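Local coordinates for MxaA (Stigmatella aurantiaca, PDB 4W4T), which works in myxalamid biosynthesis on a PKS-NRPS assembly line, this chain being its terminal NADPH-binding, Rossmann-fold reductase domain, at residues V247-D259 against L402-F415. Residues are numbered along the deposited sequence; the frame is centred on the assembly and turned at random.
Sequences VTGHSRTGAWNTD and LISTYLSSLVHRGF
Tyr406 reaches from its helix into the loop that follows strand 239-248, where its hydroxyl OH takes part in two hydrogen bonds, accepting from Thr248 OG1 at 2.8 Å and donating to Gly249 O at 2.6 Å, tilted 31° from that carbonyl's plane. A phenol suits this place because its flat ring offers one face to Trp256 and the other to Leu402, while its one polar atom both gives and takes. The edge of Trp256 meets its face of that ring in an edge-to-face pair, planes at 54°, with CZ3 3.5 Å from Tyr406 CD2; Leu402 CG lies over the opposite face. A leucine in place of Tyr406 would probably leave Thr248 OG1 and Gly249 O without their shared partner and the Trp256 edge without a ring face. Gly254, with positive phi, brings its CA to the ring's edge, where a CB would collide with Thr405 O and Ser409 CB. The contact joins the loop leaving strand 239-248 of the Rossmann sheet to helix 400-412, the last of the chain, and the broad ring of Trp256 can also meet Phe66, an NADPH-binding residue. At the helix's far end, a Schellman motif at Gly414 turns the chain. The Arg413 chain bends at chi3 (-90°), which lets NE and NH2 both donate side-on to Ser409 OG; this grip limits the guanidinium's rotation while NH1 donates to Trp256 O at 2.7 Å, a double task suited to arginine's several N-H groups. Beyond it, Thr258 turns its CB over the Phe415 face in a CH-pi contact, 3.8 Å from the ring centroid.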
loop_
_atom_site.group_PDB
_atom_site.type_symbol
_atom_site.label_atom_id
_atom_site.label_comp_id
_atom_site.label_asym_id
_atom_site.label_seq_id
_atom_site.Cartn_x
_atom_site.Cartn_y
_atom_site.Cartn_z
ATOM N N VAL A 247 -14.212 -1.032 -16.753
ATOM C CA VAL A 247 -14.788 -2.305 -17.174
ATOM C C VAL A 247 -15.376 -3.051 -15.983
ATOM O O VAL A 247 -14.648 -3.422 -15.063
ATOM C CB VAL A 247 -13.728 -3.186 -17.875
ATOM C CG1 VAL A 247 -14.313 -4.551 -18.219
ATOM C CG2 VAL A 247 -13.200 -2.481 -19.116
ATOM N N THR A 248 -16.694 -3.263 -16.006
ATOM C CA THR A 248 -17.394 -3.841 -14.867
ATOM C C THR A 248 -17.932 -5.239 -15.188
ATOM O O THR A 248 -17.669 -5.773 -16.263
ATOM C CB THR A 248 -18.549 -2.917 -14.394
ATOM O OG1 THR A 248 -19.489 -2.725 -15.460
ATOM C CG2 THR A 248 -17.984 -1.552 -13.986
ATOM N N GLY A 249 -18.693 -5.817 -14.262
ATOM C CA GLY A 249 -19.140 -7.199 -14.375
ATOM C C GLY A 249 -19.912 -7.545 -15.636
ATOM O O GLY A 249 -20.439 -6.667 -16.322
ATOM N N HIS A 250 -19.972 -8.835 -15.954
ATOM C CA HIS A 250 -20.803 -9.315 -17.051
ATOM C C HIS A 250 -22.277 -9.000 -16.753
ATOM O O HIS A 250 -22.739 -9.292 -15.667
ATOM C CB HIS A 250 -20.611 -10.815 -17.242
ATOM C CG HIS A 250 -21.241 -11.347 -18.487
ATOM N ND1 HIS A 250 -22.585 -11.639 -18.575
ATOM C CD2 HIS A 250 -20.708 -11.652 -19.698
ATOM C CE1 HIS A 250 -22.856 -12.095 -19.787
ATOM N NE2 HIS A 250 -21.731 -12.108 -20.489
ATOM N N SER A 251 -22.993 -8.429 -17.719
ATOM C CA SER A 251 -24.337 -7.866 -17.466
ATOM C C SER A 251 -25.418 -8.907 -17.184
ATOM O O SER A 251 -26.506 -8.560 -16.707
ATOM C CB SER A 251 -24.794 -7.003 -18.646
ATOM O OG SER A 251 -25.035 -7.778 -19.815
ATOM N N ARG A 252 -25.127 -10.174 -17.472
ATOM C CA ARG A 252 -26.109 -11.235 -17.279
ATOM C C ARG A 252 -25.716 -12.179 -16.152
ATOM O O ARG A 252 -26.531 -12.464 -15.281
ATOM C CB ARG A 252 -26.310 -12.021 -18.580
ATOM C CG ARG A 252 -26.910 -11.199 -19.699
ATOM C CD ARG A 252 -28.235 -10.597 -19.269
ATOM N NE ARG A 252 -28.823 -9.731 -20.290
ATOM C CZ ARG A 252 -29.626 -10.158 -21.261
ATOM N NH1 ARG A 252 -29.935 -11.448 -21.352
ATOM N NH2 ARG A 252 -30.118 -9.295 -22.142
ATOM N N THR A 253 -24.470 -12.655 -16.159
ATOM C CA THR A 253 -23.982 -13.554 -15.110
ATOM C C THR A 253 -23.476 -12.820 -13.872
ATOM O O THR A 253 -23.356 -13.406 -12.794
ATOM C CB THR A 253 -22.810 -14.449 -15.614
ATOM O OG1 THR A 253 -21.660 -13.624 -15.854
ATOM C CG2 THR A 253 -23.180 -15.182 -16.894
ATOM N N GLY A 254 -23.130 -11.546 -14.031
ATOM C CA GLY A 254 -22.526 -10.799 -12.945
ATOM C C GLY A 254 -21.059 -11.127 -12.724
ATOM O O GLY A 254 -20.454 -10.653 -11.758
ATOM N N ALA A 255 -20.486 -11.948 -13.601
ATOM C CA ALA A 255 -19.085 -12.360 -13.449
ATOM C C ALA A 255 -18.203 -11.132 -13.338
ATOM O O ALA A 255 -18.246 -10.248 -14.186
ATOM C CB ALA A 255 -18.643 -13.228 -14.608
ATOM N N TRP A 256 -17.426 -11.071 -12.269
ATOM C CA TRP A 256 -16.641 -9.882 -11.985
ATOM C C TRP A 256 -15.524 -10.217 -11.031
ATOM O O TRP A 256 -15.743 -10.746 -9.947
ATOM C CB TRP A 256 -17.515 -8.788 -11.385
ATOM C CG TRP A 256 -16.982 -7.388 -11.483
ATOM C CD1 TRP A 256 -15.765 -6.980 -11.959
ATOM C CD2 TRP A 256 -17.672 -6.203 -11.077
ATOM N NE1 TRP A 256 -15.664 -5.609 -11.877
ATOM C CE2 TRP A 256 -16.823 -5.109 -11.341
ATOM C CE3 TRP A 256 -18.933 -5.964 -10.525
ATOM C CZ2 TRP A 256 -17.197 -3.791 -11.063
ATOM C CZ3 TRP A 256 -19.305 -4.663 -10.255
ATOM C CH2 TRP A 256 -18.435 -3.590 -10.522
ATOM N N ASN A 257 -14.315 -9.899 -11.454
ATOM C CA ASN A 257 -13.129 -10.106 -10.650
ATOM C C ASN A 257 -13.148 -9.264 -9.356
ATOM O O ASN A 257 -13.085 -8.046 -9.428
ATOM C CB ASN A 257 -11.922 -9.776 -11.526
ATOM C CG ASN A 257 -10.694 -9.574 -10.739
ATOM O OD1 ASN A 257 -10.321 -10.411 -9.920
ATOM N ND2 ASN A 257 -10.054 -8.436 -10.946
ATOM N N THR A 258 -13.230 -9.898 -8.184
ATOM C CA THR A 258 -13.494 -9.147 -6.933
ATOM C C THR A 258 -12.323 -8.355 -6.345
ATOM O O THR A 258 -12.516 -7.570 -5.429
ATOM C CB THR A 258 -14.003 -10.068 -5.799
ATOM O OG1 THR A 258 -12.990 -11.015 -5.439
ATOM C CG2 THR A 258 -15.292 -10.791 -6.201
ATOM N N ASP A 259 -11.115 -8.578 -6.845
ATOM C CA ASP A 259 -9.957 -7.788 -6.436
ATOM C C ASP A 259 -9.926 -6.444 -7.201
ATOM O O ASP A 259 -9.089 -5.576 -6.951
ATOM C CB ASP A 259 -8.683 -8.616 -6.656
ATOM C CG ASP A 259 -7.428 -7.772 -6.722
ATOM O OD1 ASP A 259 -6.985 -7.287 -5.655
ATOM O OD2 ASP A 259 -6.911 -7.550 -7.846
ATOM N N LEU A 402 -29.183 -4.086 -13.406
ATOM C CA LEU A 402 -27.748 -4.386 -13.598
ATOM C C LEU A 402 -27.050 -4.451 -12.243
ATOM O O LEU A 402 -26.309 -5.388 -11.951
ATOM C CB LEU A 402 -27.056 -3.341 -14.483
ATOM C CG LEU A 402 -25.564 -3.641 -14.766
ATOM C CD1 LEU A 402 -25.446 -4.824 -15.714
ATOM C CD2 LEU A 402 -24.819 -2.438 -15.306
ATOM N N ILE A 403 -27.301 -3.458 -11.398
ATOM C CA ILE A 403 -26.660 -3.446 -10.090
ATOM C C ILE A 403 -27.087 -4.662 -9.262
ATOM O O ILE A 403 -26.277 -5.243 -8.558
ATOM C CB ILE A 403 -26.949 -2.149 -9.328
ATOM C CG1 ILE A 403 -26.363 -0.959 -10.095
ATOM C CG2 ILE A 403 -26.388 -2.206 -7.896
ATOM C CD1 ILE A 403 -24.959 -1.167 -10.612
ATOM N N SER A 404 -28.342 -5.082 -9.374
ATOM C CA SER A 404 -28.777 -6.275 -8.644
ATOM C C SER A 404 -28.051 -7.523 -9.152
ATOM O O SER A 404 -27.650 -8.382 -8.368
ATOM C CB SER A 404 -30.291 -6.464 -8.752
ATOM O OG SER A 404 -30.689 -7.617 -8.031
ATOM N N THR A 405 -27.886 -7.613 -10.465
ATOM C CA THR A 405 -27.129 -8.712 -11.061
ATOM C C THR A 405 -25.722 -8.762 -10.472
ATOM O O THR A 405 -25.260 -9.817 -10.024
ATOM C CB THR A 405 -27.083 -8.577 -12.590
ATOM O OG1 THR A 405 -28.409 -8.723 -13.107
ATOM C CG2 THR A 405 -26.171 -9.656 -13.215
ATOM N N TYR A 406 -25.063 -7.608 -10.426
ATOM C CA TYR A 406 -23.709 -7.505 -9.863
ATOM C C TYR A 406 -23.682 -7.891 -8.391
ATOM O O TYR A 406 -22.925 -8.768 -7.980
ATOM C CB TYR A 406 -23.169 -6.083 -10.029
ATOM C CG TYR A 406 -22.785 -5.680 -11.444
ATOM C CD1 TYR A 406 -22.736 -6.612 -12.476
ATOM C CD2 TYR A 406 -22.444 -4.365 -11.738
ATOM C CE1 TYR A 406 -22.368 -6.238 -13.760
ATOM C CE2 TYR A 406 -22.061 -3.983 -13.019
ATOM C CZ TYR A 406 -22.017 -4.923 -14.022
ATOM O OH TYR A 406 -21.622 -4.554 -15.293
ATOM N N LEU A 407 -24.513 -7.232 -7.584
ATOM C CA LEU A 407 -24.513 -7.506 -6.156
ATOM C C LEU A 407 -24.882 -8.966 -5.842
ATOM O O LEU A 407 -24.290 -9.559 -4.954
ATOM C CB LEU A 407 -25.462 -6.540 -5.436
ATOM C CG LEU A 407 -25.043 -5.071 -5.540
ATOM C CD1 LEU A 407 -26.052 -4.137 -4.839
ATOM C CD2 LEU A 407 -23.646 -4.867 -4.970
ATOM N N SER A 408 -25.846 -9.538 -6.567
ATOM C CA SER A 408 -26.267 -10.923 -6.314
ATOM C C SER A 408 -25.101 -11.908 -6.485
ATOM O O SER A 408 -24.925 -12.831 -5.684
ATOM C CB SER A 408 -27.424 -11.328 -7.239
ATOM O OG SER A 408 -28.532 -10.433 -7.125
ATOM N N SER A 409 -24.304 -11.683 -7.525
ATOM C CA SER A 409 -23.115 -12.494 -7.780
ATOM C C SER A 409 -22.072 -12.339 -6.668
ATOM O O SER A 409 -21.504 -13.327 -6.202
ATOM C CB SER A 409 -22.506 -12.125 -9.134
ATOM O OG SER A 409 -21.316 -12.878 -9.378
ATOM N N LEU A 410 -21.827 -11.107 -6.231
ATOM C CA LEU A 410 -20.881 -10.865 -5.155
ATOM C C LEU A 410 -21.319 -11.518 -3.854
ATOM O O LEU A 410 -20.483 -12.013 -3.101
ATOM C CB LEU A 410 -20.676 -9.363 -4.940
ATOM C CG LEU A 410 -20.079 -8.665 -6.162
ATOM C CD1 LEU A 410 -20.041 -7.162 -5.951
ATOM C CD2 LEU A 410 -18.688 -9.215 -6.447
ATOM N N VAL A 411 -22.625 -11.511 -3.583
ATOM C CA VAL A 411 -23.144 -12.193 -2.398
ATOM C C VAL A 411 -22.963 -13.703 -2.552
ATOM O O VAL A 411 -22.489 -14.371 -1.634
ATOM C CB VAL A 411 -24.636 -11.864 -2.135
ATOM C CG1 VAL A 411 -25.210 -12.780 -1.063
ATOM C CG2 VAL A 411 -24.792 -10.424 -1.717
ATOM N N HIS A 412 -23.312 -14.232 -3.721
ATOM C CA HIS A 412 -23.265 -15.671 -3.959
ATOM C C HIS A 412 -21.840 -16.199 -3.819
ATOM O O HIS A 412 -21.619 -17.316 -3.347
ATOM C CB HIS A 412 -23.816 -16.002 -5.342
ATOM C CG HIS A 412 -23.744 -17.457 -5.689
ATOM N ND1 HIS A 412 -24.586 -18.400 -5.133
ATOM C CD2 HIS A 412 -22.935 -18.134 -6.540
ATOM C CE1 HIS A 412 -24.298 -19.590 -5.624
ATOM N NE2 HIS A 412 -23.300 -19.456 -6.483
ATOM N N ARG A 413 -20.875 -15.376 -4.216
ATOM C CA ARG A 413 -19.474 -15.766 -4.171
ATOM C C ARG A 413 -18.822 -15.425 -2.843
ATOM O O ARG A 413 -17.632 -15.641 -2.655
ATOM C CB ARG A 413 -18.719 -15.112 -5.325
ATOM C CG ARG A 413 -19.174 -15.620 -6.678
ATOM C CD ARG A 413 -18.327 -15.062 -7.796
ATOM N NE ARG A 413 -18.871 -13.807 -8.295
ATOM C CZ ARG A 413 -18.139 -12.740 -8.596
ATOM N NH1 ARG A 413 -16.814 -12.772 -8.436
ATOM N NH2 ARG A 413 -18.738 -11.646 -9.060
ATOM N N GLY A 414 -19.601 -14.890 -1.913
ATOM C CA GLY A 414 -19.116 -14.690 -0.559
ATOM C C GLY A 414 -18.291 -13.430 -0.373
ATOM O O GLY A 414 -17.702 -13.222 0.681
ATOM N N PHE A 415 -18.253 -12.585 -1.398
ATOM C CA PHE A 415 -17.516 -11.325 -1.315
ATOM C C PHE A 415 -18.275 -10.304 -0.451
ATOM O O PHE A 415 -17.673 -9.537 0.306
ATOM C CB PHE A 415 -17.262 -10.786 -2.723
ATOM C CG PHE A 415 -16.439 -9.537 -2.759
ATOM C CD1 PHE A 415 -15.078 -9.580 -2.501
ATOM C CD2 PHE A 415 -17.018 -8.318 -3.069
ATOM C CE1 PHE A 415 -14.316 -8.427 -2.537
ATOM C CE2 PHE A 415 -16.260 -7.168 -3.110
ATOM C CZ PHE A 415 -14.903 -7.224 -2.842
HETATM O O HOH W 1 -28.495 -7.425 -15.427
HETATM O O HOH W 2 -21.539 -15.142 -11.289
HETATM O O HOH W 3 -20.468 -8.930 -9.860
#